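Local coordinates for protein KauB (PDB 6B4R) that oxidises a broad range of aldehydes, aminoaldehydes among them, to the corresponding acids with NAD(P)+ as electron acceptor, as an aldehyde dehydrogenase family member, at the interface of chains A and B and the interface of chains A and C. Coordinates in Å, arbitrary orientation; residue numbers count along the deposited sequence, not the author numbering. Chains: chain A/B, KauB; chain C, KauB.

Contact 1: the interface of chains A and B. Residues chain A 138-142, 152, 154; chain B 139-143, 152.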
loop_
_atom_site.group_PDB
_atom_site.type_symbol
_atom_site.label_atom_id
_atom_site.label_comp_id
_atom_site.label_asym_id
_atom_site.label_seq_id
_atom_site.Cartn_x
_atom_site.Cartn_y
_atom_site.Cartn_z
ATOM N N ILE A 138 8.189 5.664 -1.855
ATOM C CA ILE A 138 6.799 5.915 -1.495
ATOM C C ILE A 138 5.983 6.295 -2.723
ATOM O O ILE A 138 6.399 7.135 -3.520
ATOM C CB ILE A 138 6.685 7.042 -0.449
ATOM C CG1 ILE A 138 7.478 6.681 0.808
ATOM C CG2 ILE A 138 5.226 7.305 -0.097
ATOM C CD1 ILE A 138 7.514 7.784 1.842
ATOM N N TYR A 139 4.820 5.671 -2.869
ATOM C CA TYR A 139 3.951 5.927 -4.009
ATOM C C TYR A 139 2.625 6.535 -3.573
ATOM O O TYR A 139 1.999 6.057 -2.628
ATOM C CB TYR A 139 3.692 4.629 -4.777
ATOM C CG TYR A 139 4.873 4.137 -5.584
ATOM C CD1 TYR A 139 4.942 4.361 -6.953
ATOM C CD2 TYR A 139 5.918 3.449 -4.981
ATOM C CE1 TYR A 139 6.016 3.914 -7.697
ATOM C CE2 TYR A 139 6.997 2.997 -5.720
ATOM C CZ TYR A 139 7.040 3.236 -7.078
ATOM O OH TYR A 139 8.106 2.791 -7.823
ATOM N N ASP A 140 2.201 7.591 -4.262
ATOM C CA ASP A 140 0.868 8.148 -4.051
ATOM C C ASP A 140 -0.173 7.300 -4.780
ATOM O O ASP A 140 0.153 6.248 -5.325
ATOM C CB ASP A 140 0.803 9.614 -4.488
ATOM C CG ASP A 140 1.573 10.532 -3.554
ATOM O OD1 ASP A 140 1.756 10.161 -2.375
ATOM O OD2 ASP A 140 1.994 11.625 -3.993
ATOM N N GLU A 141 -1.421 7.755 -4.798
ATOM C CA GLU A 141 -2.516 6.892 -5.228
ATOM C C GLU A 141 -3.250 7.358 -6.485
ATOM O O GLU A 141 -3.283 8.547 -6.799
ATOM C CB GLU A 141 -3.516 6.714 -4.079
ATOM C CG GLU A 141 -2.882 6.214 -2.786
ATOM C CD GLU A 141 -3.810 6.340 -1.586
ATOM O OE1 GLU A 141 -4.688 7.229 -1.595
ATOM O OE2 GLU A 141 -3.661 5.547 -0.634
ATOM N N VAL A 142 -3.827 6.393 -7.197
ATOM C CA VAL A 142 -4.771 6.659 -8.277
ATOM C C VAL A 142 -6.058 5.905 -7.975
ATOM O O VAL A 142 -6.045 4.683 -7.824
ATOM C CB VAL A 142 -4.241 6.190 -9.644
ATOM C CG1 VAL A 142 -5.279 6.451 -10.724
ATOM C CG2 VAL A 142 -2.934 6.884 -9.980
ATOM N N LEU A 152 -6.402 11.519 -8.844
ATOM C CA LEU A 152 -5.092 11.419 -8.221
ATOM C C LEU A 152 -5.156 11.824 -6.756
ATOM O O LEU A 152 -5.747 12.847 -6.408
ATOM C CB LEU A 152 -4.092 12.317 -8.949
ATOM C CG LEU A 152 -3.954 12.097 -10.456
ATOM C CD1 LEU A 152 -2.959 13.081 -11.049
ATOM C CD2 LEU A 152 -3.536 10.662 -10.747
ATOM N N THR A 154 -2.467 12.689 -4.046
ATOM C CA THR A 154 -1.042 12.929 -3.848
ATOM C C THR A 154 -0.743 13.639 -2.532
ATOM O O THR A 154 -1.634 14.223 -1.912
ATOM C CB THR A 154 -0.449 13.752 -5.013
ATOM O OG1 THR A 154 -1.201 14.962 -5.179
ATOM C CG2 THR A 154 -0.491 12.953 -6.307
ATOM N N TYR B 139 -6.387 1.025 -5.034
ATOM C CA TYR B 139 -5.789 2.234 -5.581
ATOM C C TYR B 139 -4.520 1.905 -6.355
ATOM O O TYR B 139 -3.726 1.068 -5.928
ATOM C CB TYR B 139 -5.474 3.226 -4.460
ATOM C CG TYR B 139 -6.701 3.853 -3.839
ATOM C CD1 TYR B 139 -7.126 5.118 -4.228
ATOM C CD2 TYR B 139 -7.439 3.178 -2.875
ATOM C CE1 TYR B 139 -8.250 5.697 -3.672
ATOM C CE2 TYR B 139 -8.567 3.747 -2.313
ATOM C CZ TYR B 139 -8.968 5.008 -2.715
ATOM O OH TYR B 139 -10.089 5.581 -2.157
ATOM N N ASP B 140 -4.336 2.556 -7.499
ATOM C CA ASP B 140 -3.098 2.423 -8.255
ATOM C C ASP B 140 -2.050 3.389 -7.706
ATOM O O ASP B 140 -2.215 3.931 -6.611
ATOM C CB ASP B 140 -3.336 2.649 -9.751
ATOM C CG ASP B 140 -4.090 1.499 -10.405
ATOM O OD1 ASP B 140 -3.977 0.353 -9.919
ATOM O OD2 ASP B 140 -4.797 1.741 -11.406
ATOM N N GLU B 141 -0.983 3.615 -8.465
ATOM C CA GLU B 141 0.183 4.305 -7.925
ATOM C C GLU B 141 0.587 5.571 -8.673
ATOM O O GLU B 141 0.388 5.691 -9.883
ATOM C CB GLU B 141 1.376 3.344 -7.860
ATOM C CG GLU B 141 1.198 2.189 -6.884
ATOM C CD GLU B 141 2.212 1.078 -7.101
ATOM O OE1 GLU B 141 2.491 0.741 -8.273
ATOM O OE2 GLU B 141 2.729 0.539 -6.100
ATOM N N VAL B 142 1.155 6.515 -7.924
ATOM C CA VAL B 142 1.814 7.686 -8.489
ATOM C C VAL B 142 3.237 7.757 -7.941
ATOM O O VAL B 142 3.439 7.919 -6.737
ATOM C CB VAL B 142 1.080 8.991 -8.132
ATOM C CG1 VAL B 142 1.806 10.187 -8.736
ATOM C CG2 VAL B 142 -0.359 8.943 -8.609
ATOM N N ALA B 143 4.218 7.633 -8.827
ATOM C CA ALA B 143 5.619 7.581 -8.421
ATOM C C ALA B 143 6.160 8.937 -7.977
ATOM O O ALA B 143 5.662 9.985 -8.393
ATOM C CB ALA B 143 6.471 7.019 -9.543
ATOM N N LEU B 152 2.491 7.984 -13.653
ATOM C CA LEU B 152 1.343 7.166 -13.282
ATOM C C LEU B 152 1.641 5.680 -13.457
ATOM O O LEU B 152 2.212 5.269 -14.463
ATOM C CB LEU B 152 0.121 7.551 -14.119
ATOM C CG LEU B 152 -0.297 9.022 -14.065
ATOM C CD1 LEU B 152 -1.498 9.281 -14.961
ATOM C CD2 LEU B 152 -0.588 9.441 -12.634
#
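Valine torsions set this two-fold contact: in both A:Val142 and B:Val142, CG1 lies anti to the backbone N (chi1 178° in A:Val142), which leaves CG2 beside the N and aimed at the partner. The two CG2 methyls meet at 3.6 Å, A:Val142 against B:Val142, with the side chains crossing at about a right angle. Beneath them the isobutyl branches of A:Leu152 and B:Leu152 also cross at a right angle, CD2 to CD2 at 3.7 Å. The backbones of strands 140-142 run antiparallel, paired about A:Glu141 and B:Glu141, and four hydrogen bonds join residues 140 and 142. Those received by the valine carbonyls lie in the carbonyl plane on a lone pair, as from A:Asp140 N to B:Val142 O at 2.8 Å. Those received by the aspartate carbonyls come from above the plane and not on a lone pair: A:Val142 N stands 3.0 Å from B:Asp140 O and 75° out of it. At the ends each tyrosine has CG beside the backbone N, and A:Tyr139 brings its ring carbon CD1 against B:Glu141 CB at 3.8 Å. A:Tyr139 CE1 also touches the B:Ala143 methyl, CB, at 3.6 Å. The A:Tyr139 ring and the B:Glu141 carboxylate planes are 21° apart, the side chains crossing obliquely. Strand pairing with an apolar underside thus joins two subunits edge to edge within the deposited four-chain assembly.

Contact 2: the interface of chains A and C. Residues chain A 454-457, 460-461; chain C 149, 494-496.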
loop_
_atom_site.group_PDB
_atom_site.type_symbol
_atom_site.label_atom_id
_atom_site.label_comp_id
_atom_site.label_asym_id
_atom_site.label_seq_id
_atom_site.Cartn_x
_atom_site.Cartn_y
_atom_site.Cartn_z
ATOM N N TRP A 454 6.386 -4.614 23.144
ATOM C CA TRP A 454 7.534 -5.485 22.932
ATOM C C TRP A 454 7.334 -6.838 23.606
ATOM O O TRP A 454 6.985 -6.914 24.783
ATOM C CB TRP A 454 8.823 -4.806 23.407
ATOM C CG TRP A 454 9.065 -3.489 22.726
ATOM C CD1 TRP A 454 9.137 -3.266 21.384
ATOM C CD2 TRP A 454 9.260 -2.215 23.355
ATOM N NE1 TRP A 454 9.365 -1.933 21.136
ATOM C CE2 TRP A 454 9.447 -1.267 22.329
ATOM C CE3 TRP A 454 9.301 -1.785 24.685
ATOM C CZ2 TRP A 454 9.669 0.083 22.592
ATOM C CZ3 TRP A 454 9.520 -0.445 24.943
ATOM C CH2 TRP A 454 9.700 0.473 23.903
ATOM N N VAL A 455 7.541 -7.906 22.843
ATOM C CA VAL A 455 7.341 -9.257 23.350
ATOM C C VAL A 455 8.669 -9.994 23.466
ATOM O O VAL A 455 9.412 -10.104 22.488
ATOM C CB VAL A 455 6.390 -10.068 22.449
ATOM C CG1 VAL A 455 6.155 -11.453 23.035
ATOM C CG2 VAL A 455 5.070 -9.331 22.265
ATOM N N ASN A 456 8.956 -10.493 24.667
ATOM C CA ASN A 456 10.198 -11.211 24.955
ATOM C C ASN A 456 11.458 -10.398 24.638
ATOM O O ASN A 456 12.493 -10.946 24.257
ATOM C CB ASN A 456 10.219 -12.577 24.259
ATOM C CG ASN A 456 9.140 -13.508 24.780
ATOM O OD1 ASN A 456 8.691 -13.376 25.918
ATOM N ND2 ASN A 456 8.716 -14.452 23.950
ATOM N N GLN A 457 11.345 -9.085 24.804
ATOM C CA GLN A 457 12.456 -8.158 24.631
ATOM C C GLN A 457 12.002 -6.792 25.121
ATOM O O GLN A 457 10.811 -6.569 25.338
ATOM C CB GLN A 457 12.865 -8.064 23.164
ATOM C CG GLN A 457 11.780 -7.526 22.256
ATOM C CD GLN A 457 12.272 -7.295 20.841
ATOM O OE1 GLN A 457 13.381 -6.801 20.627
ATOM N NE2 GLN A 457 11.449 -7.654 19.864
ATOM N N GLY A 460 12.458 -2.514 21.652
ATOM C CA GLY A 460 12.644 -3.090 20.332
ATOM C C GLY A 460 12.183 -2.177 19.213
ATOM O O GLY A 460 11.666 -1.087 19.463
ATOM N N GLY A 461 12.374 -2.622 17.975
ATOM C CA GLY A 461 11.961 -1.857 16.812
ATOM C C GLY A 461 13.036 -0.922 16.290
ATOM O O GLY A 461 13.622 -0.149 17.048
ATOM N N GLU C 149 12.825 -12.176 14.403
ATOM C CA GLU C 149 11.923 -11.147 14.894
ATOM C C GLU C 149 10.676 -11.020 14.025
ATOM O O GLU C 149 10.735 -11.205 12.811
ATOM C CB GLU C 149 12.652 -9.805 14.978
ATOM C CG GLU C 149 12.329 -9.006 16.230
ATOM C CD GLU C 149 13.330 -7.896 16.494
ATOM O OE1 GLU C 149 14.272 -7.733 15.685
ATOM O OE2 GLU C 149 13.174 -7.187 17.512
ATOM N N TRP C 494 6.586 -5.608 18.353
ATOM C CA TRP C 494 7.841 -6.260 17.988
ATOM C C TRP C 494 8.114 -7.490 18.848
ATOM O O TRP C 494 8.366 -7.380 20.047
ATOM C CB TRP C 494 9.010 -5.272 18.063
ATOM C CG TRP C 494 9.522 -4.868 16.714
ATOM C CD1 TRP C 494 10.784 -5.051 16.225
ATOM C CD2 TRP C 494 8.777 -4.233 15.667
ATOM N NE1 TRP C 494 10.873 -4.559 14.946
ATOM C CE2 TRP C 494 9.654 -4.053 14.580
ATOM C CE3 TRP C 494 7.454 -3.796 15.548
ATOM C CZ2 TRP C 494 9.250 -3.456 13.386
ATOM C CZ3 TRP C 494 7.055 -3.204 14.363
ATOM C CH2 TRP C 494 7.950 -3.042 13.298
ATOM N N ILE C 495 8.071 -8.659 18.216
ATOM C CA ILE C 495 8.170 -9.931 18.920
ATOM C C ILE C 495 9.514 -10.619 18.696
ATOM O O ILE C 495 9.866 -10.963 17.566
ATOM C CB ILE C 495 7.045 -10.882 18.478
ATOM C CG1 ILE C 495 5.685 -10.207 18.669
ATOM C CG2 ILE C 495 7.126 -12.200 19.235
ATOM C CD1 ILE C 495 4.533 -10.962 18.049
ATOM N N LYS C 496 10.257 -10.817 19.780
ATOM C CA LYS C 496 11.532 -11.522 19.717
ATOM C C LYS C 496 11.311 -13.029 19.695
ATOM O O LYS C 496 10.755 -13.598 20.636
ATOM C CB LYS C 496 12.416 -11.150 20.907
ATOM C CG LYS C 496 13.725 -11.921 20.956
ATOM C CD LYS C 496 14.874 -11.123 20.358
ATOM C CE LYS C 496 15.336 -10.029 21.312
ATOM N NZ LYS C 496 16.539 -9.308 20.809
HETATM O O HOH W 1 14.161 -4.761 17.882
#
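Two nearly straight backbone hydrogen bonds form the first shell, joining the chains as parallel strands. A:Val455 N gives to C:Trp494 O at 3.0 Å (175° at H), and C:Lys496 N returns a bond to A:Val455 O at 2.9 Å, lying in that carbonyl's plane. Between them A:Val455 and C:Ile495 lie side by side, pointing the same way, with CG2 of the valine 3.8 Å from CG1 of the isoleucine. A:Gln457, its CG in the crowded position between backbone N and carbonyl carbon (chi1 62°) and its chain extended beyond, reaches across to C:Glu149 at about a right angle. Its amide NE2 bonds C:Glu149 OE2 at 3.0 Å, in the amide plane and on the anti lone pair. The grip is modest, because A:Gln457 OE1 lies 3.1 Å from the same C:Glu149 OE2, an unfavourable approach of two acceptors unless the carboxylate is protonated. NE2 also makes a weak bond to C:Trp494 O. C:Lys496, bent at chi2 and chi3, crosses the glutamine at a right angle and lays its CE 3.7 Å from A:Gln457 CB. Farther out, A:Gly461 CA sits over one face of the C:Trp494 indole, toward the rim, 3.5 Å from CD1. A:Gly461 N reaches C:Glu149 OE2 through a water, which may help hold that carboxylate. In the fold, strand 488-496 of chain C, close to the C-terminus, extends the sheet edge formed by strand 452-455 of chain A.

Contact 3: the interface of chains A and C. Residues chain A 246, 249-250, 253-254, 266, 268, 472; chain C 253, 256-257, 260-262, 264.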
loop_
_atom_site.group_PDB
_atom_site.type_symbol
_atom_site.label_atom_id
_atom_site.label_comp_id
_atom_site.label_asym_id
_atom_site.label_seq_id
_atom_site.Cartn_x
_atom_site.Cartn_y
_atom_site.Cartn_z
ATOM N N THR A 246 3.616 15.957 29.164
ATOM C CA THR A 246 2.189 16.060 28.884
ATOM C C THR A 246 1.676 17.482 29.102
ATOM O O THR A 246 0.864 17.986 28.324
ATOM C CB THR A 246 1.390 15.071 29.761
ATOM O OG1 THR A 246 1.689 13.730 29.355
ATOM C CG2 THR A 246 -0.105 15.306 29.631
ATOM N N ALA A 249 2.880 19.766 26.240
ATOM C CA ALA A 249 2.205 19.287 25.040
ATOM C C ALA A 249 0.775 19.814 24.967
ATOM O O ALA A 249 0.314 20.245 23.910
ATOM C CB ALA A 249 2.212 17.768 25.002
ATOM N N LYS A 250 0.079 19.777 26.098
ATOM C CA LYS A 250 -1.269 20.321 26.179
ATOM C C LYS A 250 -1.254 21.819 25.901
ATOM O O LYS A 250 -2.113 22.336 25.188
ATOM C CB LYS A 250 -1.871 20.056 27.559
ATOM C CG LYS A 250 -2.329 18.629 27.795
ATOM C CD LYS A 250 -2.891 18.470 29.201
ATOM C CE LYS A 250 -3.343 17.042 29.467
ATOM N NZ LYS A 250 -3.797 16.865 30.875
ATOM N N MET A 253 -0.900 22.790 22.283
ATOM C CA MET A 253 -2.147 22.519 21.581
ATOM C C MET A 253 -3.128 23.673 21.767
ATOM O O MET A 253 -3.933 23.969 20.884
ATOM C CB MET A 253 -2.757 21.212 22.085
ATOM C CG MET A 253 -3.827 20.632 21.185
ATOM S SD MET A 253 -4.349 18.991 21.718
ATOM C CE MET A 253 -5.564 18.612 20.457
ATOM N N VAL A 254 -3.048 24.326 22.922
ATOM C CA VAL A 254 -3.844 25.517 23.187
ATOM C C VAL A 254 -3.388 26.680 22.301
ATOM O O VAL A 254 -4.211 27.381 21.706
ATOM C CB VAL A 254 -3.773 25.925 24.675
ATOM C CG1 VAL A 254 -4.532 27.221 24.912
ATOM C CG2 VAL A 254 -4.321 24.810 25.557
ATOM N N LEU A 266 2.350 15.418 18.749
ATOM C CA LEU A 266 3.019 15.419 20.040
ATOM C C LEU A 266 3.400 14.031 20.528
ATOM O O LEU A 266 2.714 13.050 20.247
ATOM C CB LEU A 266 2.108 16.052 21.090
ATOM C CG LEU A 266 1.511 17.420 20.774
ATOM C CD1 LEU A 266 0.392 17.741 21.749
ATOM C CD2 LEU A 266 2.583 18.487 20.823
ATOM N N ALA A 268 4.176 12.823 24.279
ATOM C CA ALA A 268 4.254 13.229 25.678
ATOM C C ALA A 268 4.883 12.181 26.593
ATOM O O ALA A 268 5.645 11.323 26.149
ATOM C CB ALA A 268 2.878 13.638 26.188
ATOM N N GLN A 472 -2.854 10.151 26.314
ATOM C CA GLN A 472 -2.096 11.341 26.689
ATOM C C GLN A 472 -0.588 11.185 26.501
ATOM O O GLN A 472 0.188 12.030 26.946
ATOM C CB GLN A 472 -2.414 11.764 28.127
ATOM C CG GLN A 472 -3.859 12.184 28.335
ATOM C CD GLN A 472 -4.058 12.993 29.602
ATOM O OE1 GLN A 472 -3.149 13.685 30.060
ATOM N NE2 GLN A 472 -5.252 12.909 30.176
ATOM N N MET C 253 -10.155 23.021 19.574
ATOM C CA MET C 253 -8.753 22.644 19.665
ATOM C C MET C 253 -8.164 23.145 20.984
ATOM O O MET C 253 -7.257 22.532 21.548
ATOM C CB MET C 253 -7.977 23.202 18.471
ATOM C CG MET C 253 -6.613 22.575 18.262
ATOM S SD MET C 253 -5.874 23.019 16.677
ATOM C CE MET C 253 -4.398 22.005 16.714
ATOM N N ALA C 256 -9.562 20.795 23.844
ATOM C CA ALA C 256 -8.823 19.542 23.886
ATOM C C ALA C 256 -7.502 19.720 24.621
ATOM O O ALA C 256 -7.098 18.865 25.409
ATOM C CB ALA C 256 -8.580 19.033 22.486
ATOM N N GLY C 257 -6.838 20.841 24.361
ATOM C CA GLY C 257 -5.579 21.151 25.014
ATOM C C GLY C 257 -5.760 21.403 26.499
ATOM O O GLY C 257 -4.822 21.260 27.283
ATOM N N ASN C 260 -7.901 16.458 27.931
ATOM C CA ASN C 260 -7.100 15.240 27.920
ATOM C C ASN C 260 -6.260 15.066 26.661
ATOM O O ASN C 260 -5.813 13.958 26.362
ATOM C CB ASN C 260 -7.999 14.019 28.116
ATOM C CG ASN C 260 -8.950 13.806 26.959
ATOM O OD1 ASN C 260 -9.209 14.719 26.173
ATOM N ND2 ASN C 260 -9.482 12.595 26.849
ATOM N N MET C 261 -6.060 16.159 25.928
ATOM C CA MET C 261 -5.237 16.157 24.720
ATOM C C MET C 261 -5.808 15.208 23.664
ATOM O O MET C 261 -5.065 14.574 22.914
ATOM C CB MET C 261 -3.795 15.770 25.066
ATOM C CG MET C 261 -2.731 16.409 24.200
ATOM S SD MET C 261 -1.133 15.615 24.462
ATOM C CE MET C 261 -1.080 15.556 26.244
ATOM N N LYS C 262 -7.133 15.110 23.623
ATOM C CA LYS C 262 -7.813 14.222 22.687
ATOM C C LYS C 262 -7.491 14.602 21.244
ATOM O O LYS C 262 -7.218 15.765 20.950
ATOM C CB LYS C 262 -9.327 14.264 22.917
ATOM C CG LYS C 262 -9.942 15.652 22.779
ATOM C CD LYS C 262 -11.466 15.611 22.862
ATOM C CE LYS C 262 -11.947 15.212 24.252
ATOM N NZ LYS C 262 -11.525 16.196 25.290
ATOM N N VAL C 264 -8.036 15.745 17.620
ATOM C CA VAL C 264 -9.026 16.630 17.023
ATOM C C VAL C 264 -8.859 16.700 15.511
ATOM O O VAL C 264 -7.803 17.082 15.009
ATOM C CB VAL C 264 -8.938 18.052 17.602
ATOM C CG1 VAL C 264 -10.074 18.901 17.078
ATOM C CG2 VAL C 264 -8.979 18.009 19.113
#
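Helix 246-258 of chain A packs here against the end of the same helix in chain C and the loop that leads into its strand 263-267, an apolar helix-to-loop contact close to the active-site region. C:Met261 has the largest buried surface of the residues here. Its side chain extends through CG before bending at chi3 (-47°), so that the sulfur and methyl end against different neighbours. C:Met261 SD lies 3.8 Å from A:Leu266 CD1, whereas its methyl CE goes toward the beginning of the helix, 3.5 Å from A:Thr246 CG2. The stem of A:Lys250 crosses the methionine at about a right angle, its CG 3.7 Å from C:Met261 CE. A:Met253 answers from the other direction. With CG anti to the backbone N (chi1 -164°) and the chain fully extended, it crosses C:Met261 obliquely, A:Met253 SD standing 3.9 Å from C:Met261 CG. Its own methyl, A:Met253 CE, comes 3.7 Å from C:Ala256 CB; C:Val264 CG2 touches that methyl as well. C:Gly257 offers a surface without a side chain to A:Lys250 and A:Val254, which probably lets the chains approach closely. No N or O of one side is within bonding distance of the other; the bonds seen lie within each chain, some of them weak. At the rim A:Gln472 and C:Asn260 cross at a right angle with amide planes 82° apart, while C:Lys262 NZ gives a hydrogen bond to C:Asn260 OD1 at 2.9 Å, from above the carbonyl plane.

Contact 4: the interface of chains A and C. Residues chain A 465-466, 482; chain C 141, 153, 155, 490, 492, 494.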
loop_
_atom_site.group_PDB
_atom_site.type_symbol
_atom_site.label_atom_id
_atom_site.label_comp_id
_atom_site.label_asym_id
_atom_site.label_seq_id
_atom_site.Cartn_x
_atom_site.Cartn_y
_atom_site.Cartn_z
ATOM N N ALA A 465 9.758 0.630 12.544
ATOM C CA ALA A 465 8.692 0.592 13.543
ATOM C C ALA A 465 8.193 1.986 13.909
ATOM O O ALA A 465 8.952 2.804 14.427
ATOM C CB ALA A 465 9.162 -0.141 14.793
ATOM N N PRO A 466 6.907 2.258 13.641
ATOM C CA PRO A 466 6.297 3.527 14.053
ATOM C C PRO A 466 6.352 3.691 15.571
ATOM O O PRO A 466 6.204 2.712 16.305
ATOM C CB PRO A 466 4.845 3.397 13.570
ATOM C CG PRO A 466 4.623 1.930 13.388
ATOM C CD PRO A 466 5.947 1.379 12.953
ATOM N N HIS A 482 5.222 6.170 8.225
ATOM C CA HIS A 482 4.103 6.883 8.834
ATOM C C HIS A 482 4.511 8.276 9.308
ATOM O O HIS A 482 3.677 9.180 9.392
ATOM C CB HIS A 482 3.520 6.078 9.999
ATOM C CG HIS A 482 2.799 4.837 9.575
ATOM N ND1 HIS A 482 1.726 4.859 8.709
ATOM C CD2 HIS A 482 2.989 3.537 9.904
ATOM C CE1 HIS A 482 1.292 3.627 8.515
ATOM N NE2 HIS A 482 2.042 2.805 9.228
ATOM N N GLU C 141 0.210 -3.957 8.433
ATOM C CA GLU C 141 1.566 -4.148 7.929
ATOM C C GLU C 141 2.445 -5.095 8.740
ATOM O O GLU C 141 2.312 -5.202 9.959
ATOM C CB GLU C 141 2.256 -2.789 7.789
ATOM C CG GLU C 141 1.518 -1.826 6.873
ATOM C CD GLU C 141 2.046 -0.408 6.959
ATOM O OE1 GLU C 141 2.729 -0.078 7.953
ATOM O OE2 GLU C 141 1.774 0.378 6.028
ATOM N N VAL C 153 2.519 -4.036 12.450
ATOM C CA VAL C 153 2.053 -2.658 12.508
ATOM C C VAL C 153 0.555 -2.638 12.239
ATOM O O VAL C 153 0.125 -2.623 11.087
ATOM C CB VAL C 153 2.764 -1.776 11.468
ATOM C CG1 VAL C 153 2.293 -0.334 11.584
ATOM C CG2 VAL C 153 4.276 -1.865 11.634
ATOM N N ARG C 155 -3.753 -1.525 13.319
ATOM C CA ARG C 155 -4.613 -0.410 13.705
ATOM C C ARG C 155 -5.758 -0.853 14.613
ATOM O O ARG C 155 -6.474 -1.804 14.309
ATOM C CB ARG C 155 -5.159 0.306 12.469
ATOM C CG ARG C 155 -4.102 1.065 11.685
ATOM C CD ARG C 155 -4.719 1.866 10.548
ATOM N NE ARG C 155 -3.746 2.753 9.915
ATOM C CZ ARG C 155 -3.482 3.990 10.326
ATOM N NH1 ARG C 155 -4.119 4.494 11.376
ATOM N NH2 ARG C 155 -2.580 4.724 9.688
ATOM N N LEU C 490 -2.202 3.521 15.737
ATOM C CA LEU C 490 -1.187 2.587 15.272
ATOM C C LEU C 490 -0.499 1.889 16.441
ATOM O O LEU C 490 -0.158 2.518 17.445
ATOM C CB LEU C 490 -0.147 3.307 14.414
ATOM C CG LEU C 490 -0.526 3.589 12.961
ATOM C CD1 LEU C 490 0.527 4.466 12.305
ATOM C CD2 LEU C 490 -0.684 2.287 12.195
ATOM N N ALA C 492 2.783 -0.793 17.144
ATOM C CA ALA C 492 3.931 -1.547 16.653
ATOM C C ALA C 492 4.289 -2.659 17.632
ATOM O O ALA C 492 4.874 -2.405 18.685
ATOM C CB ALA C 492 5.123 -0.626 16.438
ATOM N N TRP C 494 6.586 -5.608 18.353
ATOM C CA TRP C 494 7.841 -6.260 17.988
ATOM C C TRP C 494 8.114 -7.490 18.848
ATOM O O TRP C 494 8.366 -7.380 20.047
ATOM C CB TRP C 494 9.010 -5.272 18.063
ATOM C CG TRP C 494 9.522 -4.868 16.714
ATOM C CD1 TRP C 494 10.784 -5.051 16.225
ATOM C CD2 TRP C 494 8.777 -4.233 15.667
ATOM N NE1 TRP C 494 10.873 -4.559 14.946
ATOM C CE2 TRP C 494 9.654 -4.053 14.580
ATOM C CE3 TRP C 494 7.454 -3.796 15.548
ATOM C CZ2 TRP C 494 9.250 -3.456 13.386
ATOM C CZ3 TRP C 494 7.055 -3.204 14.363
ATOM C CH2 TRP C 494 7.950 -3.042 13.298
#
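Apolar groups make the tight half of this contact, in which a loop and the 3-10 helix 481-487 of chain A, the latter carrying A:His482, meet chain C strands 140-142 (C:Glu141), 149-157 and 488-496. The A:Ala465 methyl sits over one face of the C:Trp494 indole, toward the rim of the six-membered ring, with CB 3.5 Å from CH2. Next to it A:Pro466 and C:Val153 meet tip to tip, CG to CG1 at 3.7 Å; the valine has CG1 anti to its backbone N. C:Ala492 CB touches the proline's carbonyl oxygen, A:Pro466 O, at 3.5 Å, a contact and not a bond. C:Leu490 also packs, its CD1 over the centre of the A:His482 imidazole and 3.6 Å from its CD2. CG of the histidine is beside the backbone N, and this methyl on its face should limit rotation of the ring. Looser by comparison is the polar end. C:Arg155, its guanidinium covered on one face by C:Leu490 CD2, keeps NH2 at 4.4 Å from A:His482 ND1, near enough that its charge might disfavour a protonated imidazole, while the carboxylate of C:Glu141 could have the opposite effect. C:Glu141, extended beyond CG, reaches the histidine tip to tip, with carboxylate and ring planes 23° apart. The hydrogen bond between them is long and bent: A:His482 NE2 gives to C:Glu141 OE1 at 3.2 Å, with 135° at H, the oxygen lying 32° out of the ring plane and the donor above the carboxylate plane.

Contact 1 joins chains A and B, whereas contacts 2, 3 and 4 all lie between chains A and C, so chain A holds two different partners in the deposited four-chain assembly. Contacts 2 and 4 are neighbours, their C-alpha centres about 13 Å apart, and share C:Trp494 and strands 149-157 and 488-496 of chain C. The same strands 140-142 and 149-157, in different copies, serve contacts 1 and 4, which might couple the two interfaces. Contact 3 stands apart, about 29 Å from contact 2 and 22 Å from contact 4, but its centre is only about 9 Å from A:Glu267, the predicted active-site residue, so assembly might steady catalytic surroundings there.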